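Local atomic coordinates of kappa-carrageenase (Zobellia galactanivorans, PDB entry 5OCR), a protein that probably hydrolyses the seaweed polysaccharide kappa-carrageenan, the chain here being the glycoside hydrolase family 16 jelly-roll part of a longer protein. Residues A[76-81]-A[255-260]; A[84-89]-A[239-244]; A[45-48]-A[54-57]. All coordinates share one frame; numbering follows the deposited sequence. Where two conformers were deposited one is given.

In the fold
The three contacts show three ways of joining parts of a jelly-roll domain: loop on loop, strand beside strand, and loop against strand. Contact 2, fully buried, has its centre about 11 Å from that of contact 1 and about 12 Å from that of contact 3. Tyr85 bridges contacts 1 and 2, its CD1 3.2 Å from OD1 of Asn78. Strand 54-55 of contact 3 runs beside residues 86-88, Ser88 N lying 2.7 Å from Lys54 O. Arg242 of contact 2 bonds Glu143, whose surroundings match the E-I-D-x-x-E signature of the family, consistent with this end lying near the catalytic cleft. The magnesium ions are bound by other residues: Glu30, Phe31, Gly66 and Asp278.

Contact 1: residues A[76-81]-A[255-260]; sequences ANNTPD and AINPET
Asn78 and Glu259 share a single acceptor, the carboxamide oxygen of Asn257, which they approach from opposite faces of its plane. From the loop 76-81, Asn78 ND2 donates across the contact to Asn257 OD1 at 2.9 Å, with an N-H...O angle of 162°. The backbone N of Glu259 supplies the second bond, 2.8 Å to the same OD1. With CG anti to the backbone N (chi1 -169°), the amide of Asn78 reaches across to Asn257, and the amide planes of Asn78 and Asn257 are 42° apart. The oxygen of Asn78 faces elsewhere: OD1 of Asn78 is hydrogen-bonded to His74 NE2 and rests 3.4 Å from CD of Pro258. Glu259 comes from the opposite direction, with its OE2 3.5 Å from CG of Asn78 and its carboxylate nearly perpendicular to the amide plane. An alanine in place of Asn257 would remove this oxygen and probably leave Asn78 ND2 and the Glu259 N-H without their shared acceptor, the Asn78 amide then relying on His74. Within the 255-260 segment, Asn257 O takes bonds from both N and OG1 of Thr260, the hydroxyl lying in the carbonyl plane on a lone pair. The loop leading to helix 262-267 is thus folded as an Asx turn on Asn257 overlapping a type I beta turn over residues 257-260.

Contact 2: residues A[84-89]-A[239-244]; sequences TYFTSG and LGLRKP
Ser88 and Leu239 meet where two antiparallel strands of the family 16 beta-jelly roll, 86-97 and 233-241, begin to part, and the contact shows how side chains take over as backbone pairing fades. At Gly89 and Leu239 the CA atoms are 6.3 Å apart, and Leu239 N still makes a weak bond to Gly89 O. By Phe86 and Leu241 the CA separation has grown to 8.3 Å. Here the backbone of strand 86-88 bonds instead to Lys54 of strand 54-55.

The tight part is polar at one end and apolar at the other. Ser88 OG, swung anti to its own N (chi1 -166°), donates to Leu239 O at 2.7 Å, from a position tilted only 16° from the carbonyl plane. That single hydroxyl spans the widening gap and gives the carbonyl of the buried Leu239 a hydrogen-bond donor. Farther along, Leu241 touches Phe86 through CD2, 3.6 Å from CD2 of Phe86, while its CD1 stands farther off, over one face of the ring near the rim. The side chains cross at about a right angle. Met72 of strand 67-74 touches Phe86, Ser88, Leu239 and Leu241, and the rings of His74 and Phe245 also meet Phe86, completing the packing.

Beyond Leu241 the segment turns from its partner and the contact ends; on this solvent side Lys243, exposed, precedes the cis peptide bond of Pro244. Arg242, though beyond the contact, is held by a salt bridge to Glu143 and a hydrogen bond to Gln146. Its guanidinium also folds back over the preceding peptide, where NH1 of Arg242 donates to Leu241 O at 2.9 Å, from above the carbonyl plane.

Contact 3: residues A[45-48]-A[54-57]; sequences GNLP and KWNN
Trp55 overlaps Leu47 with CD1 of its indole, and meets Pro48 with its N-H and CZ2. Leu47 CB lies 3.6 Å from Trp55 CD1, approaching obliquely, while the CD1 methyl of Leu47 reaches back to the CB of Trp55 at 3.8 Å. At the edge of the ring, Trp55 NE1 donates to Pro48 O at 3.1 Å with an N-H...O angle of 157°. The oxygen lies within 5° of the indole plane and offers a lone pair in its own carbonyl plane, a geometry that helps fix the rotation of the ring. The proline ring adds a further touch, CG of Pro48 standing 3.9 Å from Trp55 CZ2. Trp53 meets the indole edge-to-face.

Asn57 borders the same site, with ND2 4.0 Å from the CD1 methyl of Leu47. Its amide is held at both ends, ND2 bonding to Lys43 O and OD1 accepting from Ile90 N. On the loop side an inverse gamma turn centred on Asn46 delivers Leu47. Together these contacts pack a loop segment beside the short strand 54-55, which pairs in parallel with strand 86-97 of the family 16 jelly roll.

Contact 1: residues A[76-81]-A[255-260]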
loop_
_atom_site.group_PDB
_atom_site.type_symbol
_atom_site.label_atom_id
_atom_site.label_comp_id
_atom_site.label_asym_id
_atom_site.label_seq_id
_atom_site.Cartn_x
_atom_site.Cartn_y
_atom_site.Cartn_z
ATOM N N ALA A 76 19.740 14.461 0.446
ATOM C CA ALA A 76 20.683 15.580 0.658
ATOM C C ALA A 76 21.373 15.933 -0.663
ATOM O O ALA A 76 21.860 15.035 -1.405
ATOM C CB ALA A 76 21.737 15.233 1.716
ATOM N N ASN A 77 21.352 17.234 -1.004
ATOM C CA ASN A 77 22.103 17.766 -2.192
ATOM C C ASN A 77 21.473 17.328 -3.561
ATOM O O ASN A 77 22.040 17.554 -4.644
ATOM C CB ASN A 77 23.590 17.341 -2.122
ATOM C CG ASN A 77 24.243 17.666 -0.780
ATOM O OD1 ASN A 77 23.956 18.675 -0.164
ATOM N ND2 ASN A 77 25.132 16.851 -0.356
ATOM N N ASN A 78 20.324 16.657 -3.504
ATOM C CA ASN A 78 19.689 16.151 -4.708
ATOM C C ASN A 78 20.578 15.083 -5.396
ATOM O O ASN A 78 20.481 14.846 -6.578
ATOM C CB ASN A 78 19.264 17.253 -5.709
ATOM C CG ASN A 78 18.361 16.723 -6.821
ATOM O OD1 ASN A 78 17.394 15.989 -6.559
ATOM N ND2 ASN A 78 18.702 17.021 -8.060
ATOM N N THR A 79 21.364 14.408 -4.587
ATOM C CA THR A 79 22.328 13.433 -5.105
ATOM C C THR A 79 21.649 12.090 -5.279
ATOM O O THR A 79 21.131 11.543 -4.277
ATOM C CB THR A 79 23.397 13.245 -4.060
ATOM O OG1 THR A 79 24.083 14.490 -3.966
ATOM C CG2 THR A 79 24.360 12.214 -4.502
ATOM N N PRO A 80 21.615 11.589 -6.540
ATOM C CA PRO A 80 20.995 10.274 -6.788
ATOM C C PRO A 80 21.687 9.124 -6.040
ATOM O O PRO A 80 22.943 9.129 -5.894
ATOM C CB PRO A 80 21.168 10.055 -8.305
ATOM C CG PRO A 80 22.172 11.052 -8.782
ATOM C CD PRO A 80 22.186 12.198 -7.766
ATOM N N ASP A 81 20.891 8.106 -5.673
ATOM C CA ASP A 81 21.434 6.889 -5.156
ATOM C C ASP A 81 20.868 5.798 -6.006
ATOM O O ASP A 81 19.685 5.528 -5.902
ATOM C CB ASP A 81 20.913 6.733 -3.722
ATOM C CG ASP A 81 21.447 5.497 -3.042
ATOM O OD1 ASP A 81 22.486 4.952 -3.476
ATOM O OD2 ASP A 81 20.778 5.027 -2.117
ATOM N N ALA A 255 11.944 7.385 -11.838
ATOM C CA ALA A 255 12.271 8.644 -11.130
ATOM C C ALA A 255 12.448 9.896 -12.030
ATOM O O ALA A 255 13.004 9.790 -13.115
ATOM C CB ALA A 255 13.477 8.463 -10.234
ATOM N N ILE A 256 11.945 11.056 -11.594
ATOM C CA ILE A 256 12.214 12.387 -12.269
ATOM C C ILE A 256 13.170 13.147 -11.363
ATOM O O ILE A 256 12.992 13.189 -10.149
ATOM C CB ILE A 256 10.869 13.151 -12.466
ATOM C CG1 ILE A 256 9.893 12.253 -13.272
ATOM C CG2 ILE A 256 11.066 14.572 -12.990
ATOM C CD1 ILE A 256 8.714 12.971 -13.864
ATOM N N ASN A 257 14.231 13.727 -11.912
ATOM C CA ASN A 257 15.061 14.603 -11.149
ATOM C C ASN A 257 14.288 15.887 -10.801
ATOM O O ASN A 257 13.904 16.648 -11.720
ATOM C CB ASN A 257 16.319 14.928 -11.974
ATOM C CG ASN A 257 17.284 15.834 -11.262
ATOM O OD1 ASN A 257 16.982 16.504 -10.273
ATOM N ND2 ASN A 257 18.518 15.885 -11.819
ATOM N N PRO A 258 14.014 16.093 -9.481
ATOM C CA PRO A 258 13.228 17.225 -9.154
ATOM C C PRO A 258 13.838 18.547 -9.493
ATOM O O PRO A 258 13.067 19.474 -9.618
ATOM C CB PRO A 258 12.819 16.974 -7.679
ATOM C CG PRO A 258 13.986 16.228 -7.110
ATOM C CD PRO A 258 14.494 15.389 -8.269
ATOM N N GLU A 259 15.162 18.643 -9.832
ATOM C CA GLU A 259 15.757 19.887 -10.417
ATOM C C GLU A 259 15.685 20.060 -11.964
ATOM O O GLU A 259 16.169 21.045 -12.549
ATOM C CB GLU A 259 17.197 20.110 -9.943
ATOM C CG GLU A 259 17.517 19.629 -8.526
ATOM C CD GLU A 259 16.815 20.366 -7.384
ATOM O OE1 GLU A 259 16.313 21.487 -7.612
ATOM O OE2 GLU A 259 16.788 19.839 -6.228
ATOM N N THR A 260 15.082 19.099 -12.633
ATOM C CA THR A 260 14.871 19.183 -14.076
ATOM C C THR A 260 13.435 19.380 -14.479
ATOM O O THR A 260 13.168 19.376 -15.682
ATOM C CB THR A 260 15.255 17.866 -14.788
ATOM O OG1 THR A 260 14.361 16.761 -14.344
ATOM C CG2 THR A 260 16.699 17.607 -14.552
#

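Contact 2: residues A[84-89]-A[239-244]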
loop_
_atom_site.group_PDB
_atom_site.type_symbol
_atom_site.label_atom_id
_atom_site.label_comp_id
_atom_site.label_asym_id
_atom_site.label_seq_id
_atom_site.Cartn_x
_atom_site.Cartn_y
_atom_site.Cartn_z
ATOM N N THR A 84 17.829 7.201 -8.003
ATOM C CA THR A 84 16.664 7.738 -7.295
ATOM C C THR A 84 17.053 8.891 -6.369
ATOM O O THR A 84 18.228 9.013 -5.965
ATOM C CB THR A 84 15.940 6.646 -6.483
ATOM O OG1 THR A 84 16.739 6.153 -5.407
ATOM C CG2 THR A 84 15.592 5.483 -7.402
ATOM N N TYR A 85 16.058 9.757 -6.116
ATOM C CA TYR A 85 16.306 11.088 -5.474
ATOM C C TYR A 85 15.614 11.289 -4.124
ATOM O O TYR A 85 15.794 12.312 -3.437
ATOM C CB TYR A 85 15.886 12.218 -6.416
ATOM C CG TYR A 85 16.651 12.252 -7.705
ATOM C CD1 TYR A 85 17.789 13.025 -7.808
ATOM C CD2 TYR A 85 16.248 11.457 -8.796
ATOM C CE1 TYR A 85 18.488 13.068 -8.981
ATOM C CE2 TYR A 85 16.930 11.521 -9.983
ATOM C CZ TYR A 85 18.067 12.295 -10.037
ATOM O OH TYR A 85 18.829 12.359 -11.183
ATOM N N PHE A 86 14.782 10.312 -3.747
ATOM C CA PHE A 86 14.046 10.303 -2.450
ATOM C C PHE A 86 14.202 8.982 -1.674
ATOM O O PHE A 86 14.438 7.930 -2.280
ATOM C CB PHE A 86 12.582 10.464 -2.789
ATOM C CG PHE A 86 12.272 11.775 -3.398
ATOM C CD1 PHE A 86 11.924 12.880 -2.575
ATOM C CD2 PHE A 86 12.416 11.969 -4.799
ATOM C CE1 PHE A 86 11.653 14.134 -3.167
ATOM C CE2 PHE A 86 12.170 13.227 -5.371
ATOM C CZ PHE A 86 11.783 14.293 -4.558
ATOM N N THR A 87 13.957 9.042 -0.354
ATOM C CA THR A 87 13.797 7.837 0.448
ATOM C C THR A 87 12.476 7.885 1.175
ATOM O O THR A 87 11.978 8.972 1.499
ATOM C CB THR A 87 14.988 7.610 1.453
ATOM O OG1 THR A 87 15.075 8.702 2.403
ATOM C CG2 THR A 87 16.330 7.445 0.633
ATOM N N SER A 88 12.010 6.704 1.497
ATOM C CA SER A 88 10.753 6.612 2.228
ATOM C C SER A 88 10.764 5.640 3.362
ATOM O O SER A 88 11.825 5.144 3.801
ATOM C CB SER A 88 9.606 6.422 1.225
ATOM O OG SER A 88 8.362 6.652 1.907
ATOM N N GLY A 89 9.578 5.408 3.934
ATOM C CA GLY A 89 9.511 4.499 5.101
ATOM C C GLY A 89 8.424 3.449 4.915
ATOM O O GLY A 89 7.466 3.687 4.160
ATOM N N LEU A 239 4.737 4.566 2.250
ATOM C CA LEU A 239 4.466 5.863 1.605
ATOM C C LEU A 239 5.191 5.858 0.230
ATOM O O LEU A 239 6.433 5.866 0.170
ATOM C CB LEU A 239 4.893 7.055 2.529
ATOM C CG LEU A 239 4.590 8.419 1.937
ATOM C CD1 LEU A 239 3.073 8.665 1.721
ATOM C CD2 LEU A 239 5.151 9.460 2.935
ATOM N N GLY A 240 4.413 5.772 -0.844
ATOM C CA GLY A 240 4.960 5.672 -2.185
ATOM C C GLY A 240 5.177 7.022 -2.813
ATOM O O GLY A 240 4.617 8.031 -2.324
ATOM N N LEU A 241 6.099 7.119 -3.789
ATOM C CA LEU A 241 6.276 8.339 -4.568
ATOM C C LEU A 241 5.478 8.298 -5.832
ATOM O O LEU A 241 5.277 7.228 -6.466
ATOM C CB LEU A 241 7.803 8.450 -4.902
ATOM C CG LEU A 241 8.331 9.780 -5.355
ATOM C CD1 LEU A 241 8.180 10.813 -4.254
ATOM C CD2 LEU A 241 9.808 9.629 -5.797
ATOM N N ARG A 242 4.892 9.452 -6.197
ATOM C CA ARG A 242 4.082 9.565 -7.397
ATOM C C ARG A 242 4.411 10.845 -8.172
ATOM O O ARG A 242 5.212 11.639 -7.776
ATOM C CB ARG A 242 2.583 9.688 -7.056
ATOM C CG ARG A 242 2.101 8.453 -6.260
ATOM C CD ARG A 242 2.029 7.258 -7.187
ATOM N NE ARG A 242 1.370 6.055 -6.551
ATOM C CZ ARG A 242 2.039 5.053 -5.950
ATOM N NH1 ARG A 242 3.385 5.122 -5.798
ATOM N NH2 ARG A 242 1.391 3.978 -5.479
ATOM N N LYS A 243 3.724 10.975 -9.296
ATOM C CA LYS A 243 3.922 12.150 -10.138
ATOM C C LYS A 243 3.572 13.391 -9.252
ATOM O O LYS A 243 2.574 13.330 -8.418
ATOM C CB LYS A 243 3.041 11.930 -11.304
ATOM C CG LYS A 243 1.896 12.841 -11.447
ATOM C CD LYS A 243 1.535 12.657 -12.923
ATOM C CE LYS A 243 0.262 13.376 -13.303
ATOM N NZ LYS A 243 0.582 14.763 -13.705
ATOM N N PRO A 244 4.307 14.525 -9.381
ATOM C CA PRO A 244 5.231 14.877 -10.432
ATOM C C PRO A 244 6.668 14.309 -10.235
ATOM O O PRO A 244 7.535 14.625 -11.016
ATOM C CB PRO A 244 5.220 16.411 -10.396
ATOM C CG PRO A 244 5.108 16.725 -8.920
ATOM C CD PRO A 244 4.195 15.596 -8.377
#

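Contact 3: residues A[45-48]-A[54-57]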
loop_
_atom_site.group_PDB
_atom_site.type_symbol
_atom_site.label_atom_id
_atom_site.label_comp_id
_atom_site.label_asym_id
_atom_site.label_seq_id
_atom_site.Cartn_x
_atom_site.Cartn_y
_atom_site.Cartn_z
ATOM N N GLY A 45 16.272 -4.697 3.899
ATOM C CA GLY A 45 16.687 -5.834 3.118
ATOM C C GLY A 45 15.528 -6.355 2.313
ATOM O O GLY A 45 15.305 -5.970 1.155
ATOM N N ASN A 46 14.729 -7.160 2.936
ATOM C CA ASN A 46 13.659 -7.814 2.264
ATOM C C ASN A 46 12.450 -6.877 1.988
ATOM O O ASN A 46 11.337 -7.181 2.386
ATOM C CB ASN A 46 13.325 -8.998 3.169
ATOM C CG ASN A 46 14.594 -9.734 3.590
ATOM O OD1 ASN A 46 15.297 -10.274 2.750
ATOM N ND2 ASN A 46 14.911 -9.695 4.865
ATOM N N LEU A 47 12.669 -5.743 1.311
ATOM C CA LEU A 47 11.570 -4.703 1.105
ATOM C C LEU A 47 11.212 -4.608 -0.376
ATOM O O LEU A 47 12.033 -5.030 -1.220
ATOM C CB LEU A 47 12.019 -3.329 1.669
ATOM C CG LEU A 47 12.303 -3.356 3.174
ATOM C CD1 LEU A 47 12.909 -2.050 3.653
ATOM C CD2 LEU A 47 11.023 -3.726 3.966
ATOM N N PRO A 48 10.021 -4.026 -0.738
ATOM C CA PRO A 48 9.645 -4.030 -2.165
ATOM C C PRO A 48 10.672 -3.392 -3.060
ATOM O O PRO A 48 11.327 -2.381 -2.710
ATOM C CB PRO A 48 8.329 -3.201 -2.247
ATOM C CG PRO A 48 7.896 -2.945 -0.867
ATOM C CD PRO A 48 8.923 -3.502 0.105
ATOM N N LYS A 54 14.092 4.801 -2.647
ATOM C CA LYS A 54 14.598 3.771 -1.754
ATOM C C LYS A 54 14.007 3.866 -0.339
ATOM O O LYS A 54 13.431 4.898 0.036
ATOM C CB LYS A 54 16.112 3.884 -1.647
ATOM C CG LYS A 54 16.688 3.264 -2.938
ATOM C CD LYS A 54 18.127 3.535 -3.187
ATOM C CE LYS A 54 18.558 2.691 -4.397
ATOM N NZ LYS A 54 17.864 3.141 -5.628
ATOM N N TRP A 55 14.184 2.815 0.437
ATOM C CA TRP A 55 13.670 2.817 1.784
ATOM C C TRP A 55 14.761 3.147 2.716
ATOM O O TRP A 55 15.901 2.689 2.497
ATOM C CB TRP A 55 13.132 1.420 2.136
ATOM C CG TRP A 55 12.116 0.947 1.154
ATOM C CD1 TRP A 55 12.243 -0.094 0.214
ATOM C CD2 TRP A 55 10.731 1.454 1.003
ATOM N NE1 TRP A 55 11.064 -0.297 -0.449
ATOM C CE2 TRP A 55 10.132 0.674 -0.075
ATOM C CE3 TRP A 55 9.979 2.481 1.620
ATOM C CZ2 TRP A 55 8.813 0.867 -0.494
ATOM C CZ3 TRP A 55 8.656 2.664 1.210
ATOM C CH2 TRP A 55 8.098 1.920 0.133
ATOM N N ASN A 56 14.475 3.933 3.730
ATOM C CA ASN A 56 15.398 4.156 4.852
ATOM C C ASN A 56 14.601 4.248 6.135
ATOM O O ASN A 56 14.259 5.345 6.654
ATOM C CB ASN A 56 16.275 5.457 4.630
ATOM C CG ASN A 56 17.406 5.565 5.682
ATOM O OD1 ASN A 56 17.328 4.946 6.745
ATOM N ND2 ASN A 56 18.392 6.395 5.417
ATOM N N ASN A 57 14.296 3.075 6.694
ATOM C CA ASN A 57 13.491 3.012 7.880
ATOM C C ASN A 57 14.161 3.633 9.122
ATOM O O ASN A 57 13.478 4.144 9.984
ATOM C CB ASN A 57 13.032 1.562 8.131
ATOM C CG ASN A 57 11.872 1.189 7.203
ATOM O OD1 ASN A 57 11.215 2.077 6.691
ATOM N ND2 ASN A 57 11.693 -0.066 6.922
#